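Probable amidase (Thermus thermophilus, PDB 2DC0) is a probable amidase, a member of the amidase family whose chain folds round a mixed beta sheet flanked by helices. Local coordinates at residues 299-304 with 311-316; 83-86 with 90-93. All blocks are in the same frame, centred on the assembly; numbering follows the deposited sequence.

Interaction 1 of 2, residues 299-304 with 311-316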
loop_
_atom_site.group_PDB
_atom_site.type_symbol
_atom_site.label_atom_id
_atom_site.label_comp_id
_atom_site.label_asym_id
_atom_site.label_seq_id
_atom_site.Cartn_x
_atom_site.Cartn_y
_atom_site.Cartn_z
ATOM N N LYS A 299 28.781 2.572 -2.020
ATOM C CA LYS A 299 30.164 2.866 -1.673
ATOM C C LYS A 299 31.047 1.629 -1.841
ATOM O O LYS A 299 32.073 1.674 -2.523
ATOM C CB LYS A 299 30.240 3.381 -0.234
ATOM C CG LYS A 299 31.620 3.835 0.207
ATOM C CD LYS A 299 31.564 4.465 1.592
ATOM C CE LYS A 299 32.918 5.025 2.007
ATOM N NZ LYS A 299 33.966 3.964 2.094
ATOM N N ALA A 300 30.641 0.519 -1.231
ATOM C CA ALA A 300 31.415 -0.717 -1.323
ATOM C C ALA A 300 31.553 -1.206 -2.764
ATOM O O ALA A 300 32.597 -1.737 -3.147
ATOM C CB ALA A 300 30.774 -1.804 -0.469
ATOM N N LEU A 301 30.503 -1.030 -3.558
ATOM C CA LEU A 301 30.523 -1.479 -4.946
ATOM C C LEU A 301 31.533 -0.685 -5.774
ATOM O O LEU A 301 32.070 -1.184 -6.762
ATOM C CB LEU A 301 29.126 -1.359 -5.559
ATOM C CG LEU A 301 28.914 -2.008 -6.933
ATOM C CD1 LEU A 301 29.319 -3.474 -6.893
ATOM C CD2 LEU A 301 27.454 -1.876 -7.328
ATOM N N LYS A 302 31.790 0.552 -5.362
ATOM C CA LYS A 302 32.749 1.397 -6.054
ATOM C C LYS A 302 34.157 1.131 -5.530
ATOM O O LYS A 302 35.097 0.984 -6.303
ATOM C CB LYS A 302 32.413 2.873 -5.839
ATOM C CG LYS A 302 33.259 3.823 -6.672
ATOM C CD LYS A 302 32.948 3.649 -8.153
ATOM C CE LYS A 302 33.723 4.628 -9.012
ATOM N NZ LYS A 302 33.370 4.468 -10.449
ATOM N N GLU A 303 34.289 1.060 -4.209
ATOM C CA GLU A 303 35.584 0.844 -3.576
ATOM C C GLU A 303 36.101 -0.593 -3.594
ATOM O O GLU A 303 37.278 -0.828 -3.873
ATOM C CB GLU A 303 35.540 1.358 -2.137
ATOM C CG GLU A 303 35.539 2.873 -2.029
ATOM C CD GLU A 303 35.177 3.358 -0.640
ATOM O OE1 GLU A 303 35.602 2.719 0.346
ATOM O OE2 GLU A 303 34.476 4.387 -0.535
ATOM N N HIS A 304 35.232 -1.553 -3.291
ATOM C CA HIS A 304 35.630 -2.957 -3.271
ATOM C C HIS A 304 34.611 -3.844 -3.970
ATOM O O HIS A 304 33.932 -4.652 -3.332
ATOM C CB HIS A 304 35.808 -3.437 -1.827
ATOM C CG HIS A 304 36.859 -2.688 -1.068
ATOM N ND1 HIS A 304 36.645 -1.435 -0.536
ATOM C CD2 HIS A 304 38.146 -2.999 -0.793
ATOM C CE1 HIS A 304 37.757 -1.005 0.033
ATOM N NE2 HIS A 304 38.684 -1.935 -0.110
ATOM N N GLN A 311 27.381 -12.914 -9.452
ATOM C CA GLN A 311 25.914 -12.862 -9.480
ATOM C C GLN A 311 25.398 -11.628 -8.745
ATOM O O GLN A 311 24.629 -10.841 -9.295
ATOM C CB GLN A 311 25.314 -14.114 -8.820
ATOM C CG GLN A 311 23.784 -14.238 -8.945
ATOM C CD GLN A 311 23.118 -14.835 -7.696
ATOM O OE1 GLN A 311 22.170 -15.636 -7.792
ATOM N NE2 GLN A 311 23.605 -14.434 -6.518
ATOM N N VAL A 312 25.822 -11.466 -7.496
ATOM C CA VAL A 312 25.389 -10.323 -6.705
ATOM C C VAL A 312 25.862 -9.009 -7.313
ATOM O O VAL A 312 25.108 -8.043 -7.373
ATOM C CB VAL A 312 25.899 -10.426 -5.251
ATOM C CG1 VAL A 312 25.711 -9.094 -4.530
ATOM C CG2 VAL A 312 25.131 -11.518 -4.517
ATOM N N ARG A 313 27.111 -8.978 -7.767
ATOM C CA ARG A 313 27.662 -7.770 -8.359
ATOM C C ARG A 313 26.854 -7.350 -9.587
ATOM O O ARG A 313 26.582 -6.165 -9.787
ATOM C CB ARG A 313 29.126 -7.994 -8.744
ATOM C CG ARG A 313 29.916 -6.713 -8.954
ATOM C CD ARG A 313 31.404 -7.012 -8.924
ATOM N NE ARG A 313 31.798 -7.874 -10.029
ATOM C CZ ARG A 313 32.722 -8.826 -9.943
ATOM N NH1 ARG A 313 33.344 -9.043 -8.792
ATOM N NH2 ARG A 313 33.030 -9.551 -11.011
ATOM N N GLU A 314 26.465 -8.319 -10.409
ATOM C CA GLU A 314 25.681 -8.011 -11.598
ATOM C C GLU A 314 24.327 -7.403 -11.222
ATOM O O GLU A 314 23.879 -6.431 -11.843
ATOM C CB GLU A 314 25.473 -9.274 -12.440
ATOM C CG GLU A 314 24.457 -9.110 -13.563
ATOM C CD GLU A 314 24.330 -10.357 -14.420
ATOM O OE1 GLU A 314 24.373 -11.471 -13.857
ATOM O OE2 GLU A 314 24.175 -10.219 -15.652
ATOM N N ALA A 315 23.678 -7.967 -10.206
ATOM C CA ALA A 315 22.380 -7.456 -9.763
ATOM C C ALA A 315 22.534 -6.044 -9.202
ATOM O O ALA A 315 21.719 -5.165 -9.480
ATOM C CB ALA A 315 21.775 -8.386 -8.704
ATOM N N LEU A 316 23.578 -5.828 -8.408
ATOM C CA LEU A 316 23.812 -4.509 -7.843
ATOM C C LEU A 316 24.096 -3.494 -8.949
ATOM O O LEU A 316 23.606 -2.363 -8.900
ATOM C CB LEU A 316 24.974 -4.546 -6.842
ATOM C CG LEU A 316 24.667 -5.200 -5.493
ATOM C CD1 LEU A 316 25.917 -5.189 -4.618
ATOM C CD2 LEU A 316 23.529 -4.451 -4.794
#
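Leu301 reaches from helix 298-303 to helix 310-321 and divides its two methyls between two residues there. CD2 lies 3.7 Å from CB of Leu316, the tightest point of the contact. CD1 lies 3.9 Å from CG of Arg313. With CG of Leu301 anti to the backbone N (chi1 -170°), the side chain is directed at helix 310-321, and chi2 of 55° sets the two methyls on different partners. Leu301 also touches Leu317 and Leu320, so it packs into a patch of leucines on helix 310-321. The two helices, joined by a short turn, belong to a run of helices, 281-296 to 324-345, between strands 270-273 and 350-354 of this amidase-family fold. Across the pair the closest CA atoms, those of Leu301 and Arg313, are 7.7 Å apart. Arg313 marks the looser side. Only its aliphatic stem takes part; the chain bends at chi3 (64°), and NH1 makes a weak hydrogen bond to O of Pro305 in the connecting turn. Lys299 and Glu303 lie on the exposed face of the first helix. There NZ of Lys299 is 2.7 Å from both OE1 and OE2 of Glu303, using their syn lone pairs in a salt bridge between residues one helical turn apart.

Interaction 2 of 2, residues 83-86 with 90-93; sequences TRAG and PLPP
Leu91 lays its CD1 methyl against the bend formed by Thr83, Arg84 and Ala85. This methyl is 3.8 Å from CB of Ala85. It is also 3.8 Å from O of Thr83 and 3.9 Å from O of Arg84, so one methyl touches a side chain and two backbone carbonyls. CD2 is a little farther off, 4.2 Å from CB of Ala85. The chi1 of -59° places CG of Leu91 anti to its own carbonyl carbon, and the isobutyl group extends from its backbone toward residues 83-86. Contact with the two carbonyl oxygens is van der Waals in kind. Both segments belong to the long loop that leaves strand 69-73 of the mixed sheet of this amidase-family fold and leads to helix 99-106. The loop doubles back on itself here, and the closest CA atoms, Arg84 and Leu91, are 7.9 Å apart. Ala85 adopts a left-handed backbone conformation (phi 55°), and its CB points toward Leu91. OD2 of Asp74 accepts a hydrogen bond from N of Arg84 and a weak one from N of Ala85. Gly86 adds a further tie through its O, which bonds ND2 of Asn128. Leu197 touches both Ala85 and Pro92, so it bridges the two limbs of the loop.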
loop_
_atom_site.group_PDB
_atom_site.type_symbol
_atom_site.label_atom_id
_atom_site.label_comp_id
_atom_site.label_asym_id
_atom_site.label_seq_id
_atom_site.Cartn_x
_atom_site.Cartn_y
_atom_site.Cartn_z
ATOM N N THR A 83 29.168 -9.724 12.181
ATOM C CA THR A 83 28.106 -9.678 11.170
ATOM C C THR A 83 28.801 -9.589 9.812
ATOM O O THR A 83 29.468 -8.597 9.527
ATOM C CB THR A 83 27.201 -8.432 11.350
ATOM O OG1 THR A 83 26.625 -8.438 12.665
ATOM C CG2 THR A 83 26.076 -8.438 10.316
ATOM N N ARG A 84 28.649 -10.616 8.981
ATOM C CA ARG A 84 29.306 -10.644 7.671
ATOM C C ARG A 84 28.366 -10.592 6.470
ATOM O O ARG A 84 28.792 -10.292 5.357
ATOM C CB ARG A 84 30.202 -11.883 7.568
ATOM C CG ARG A 84 31.445 -11.806 8.443
ATOM C CD ARG A 84 32.274 -13.090 8.390
ATOM N NE ARG A 84 32.617 -13.505 7.027
ATOM C CZ ARG A 84 31.936 -14.403 6.318
ATOM N NH1 ARG A 84 30.863 -14.994 6.841
ATOM N NH2 ARG A 84 32.334 -14.715 5.088
ATOM N N ALA A 85 27.090 -10.892 6.696
ATOM C CA ALA A 85 26.081 -10.845 5.633
ATOM C C ALA A 85 26.421 -11.693 4.407
ATOM O O ALA A 85 26.016 -11.368 3.283
ATOM C CB ALA A 85 25.848 -9.391 5.208
ATOM N N GLY A 86 27.163 -12.773 4.635
ATOM C CA GLY A 86 27.534 -13.675 3.562
ATOM C C GLY A 86 28.357 -13.054 2.449
ATOM O O GLY A 86 28.368 -13.561 1.324
ATOM N N PRO A 90 32.903 -4.659 2.241
ATOM C CA PRO A 90 32.651 -3.911 3.474
ATOM C C PRO A 90 31.156 -3.607 3.583
ATOM O O PRO A 90 30.469 -3.460 2.568
ATOM C CB PRO A 90 33.496 -2.650 3.291
ATOM C CG PRO A 90 33.487 -2.456 1.800
ATOM C CD PRO A 90 33.712 -3.868 1.299
ATOM N N LEU A 91 30.648 -3.526 4.807
ATOM C CA LEU A 91 29.233 -3.243 5.017
ATOM C C LEU A 91 29.023 -1.858 5.623
ATOM O O LEU A 91 29.925 -1.302 6.255
ATOM C CB LEU A 91 28.624 -4.299 5.950
ATOM C CG LEU A 91 28.704 -5.756 5.472
ATOM C CD1 LEU A 91 28.158 -6.680 6.546
ATOM C CD2 LEU A 91 27.925 -5.913 4.171
ATOM N N PRO A 92 27.828 -1.278 5.429
ATOM C CA PRO A 92 27.548 0.048 5.991
ATOM C C PRO A 92 27.609 -0.084 7.506
ATOM O O PRO A 92 27.575 -1.193 8.031
ATOM C CB PRO A 92 26.130 0.343 5.504
ATOM C CG PRO A 92 26.034 -0.435 4.230
ATOM C CD PRO A 92 26.710 -1.738 4.590
ATOM N N PRO A 93 27.687 1.043 8.227
ATOM C CA PRO A 93 27.749 1.011 9.691
ATOM C C PRO A 93 26.487 0.424 10.324
ATOM O O PRO A 93 25.366 0.771 9.950
ATOM C CB PRO A 93 27.955 2.480 10.055
ATOM C CG PRO A 93 27.228 3.192 8.960
ATOM C CD PRO A 93 27.653 2.431 7.734
#

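Interaction 2 comes first along the chain, and both of its segments precede those of interaction 1. Their centres are about 13 Å apart, in the same half of the subunit. Interaction 2 belongs to the loop that follows strand 69-73, while interaction 1 pairs helices 298-303 and 310-321. Pro90 joins them. Its O is 3.5 Å from CB of Ala300, and its CD is 3.8 Å from CB of His304. Pro90 therefore packs along helix 298-303, from Ala300 to His304 just beyond its C-terminal end, and residues far apart in sequence meet here. Ile120 gives a second connection: it touches Val312 and makes a backbone hydrogen bond with Ala85.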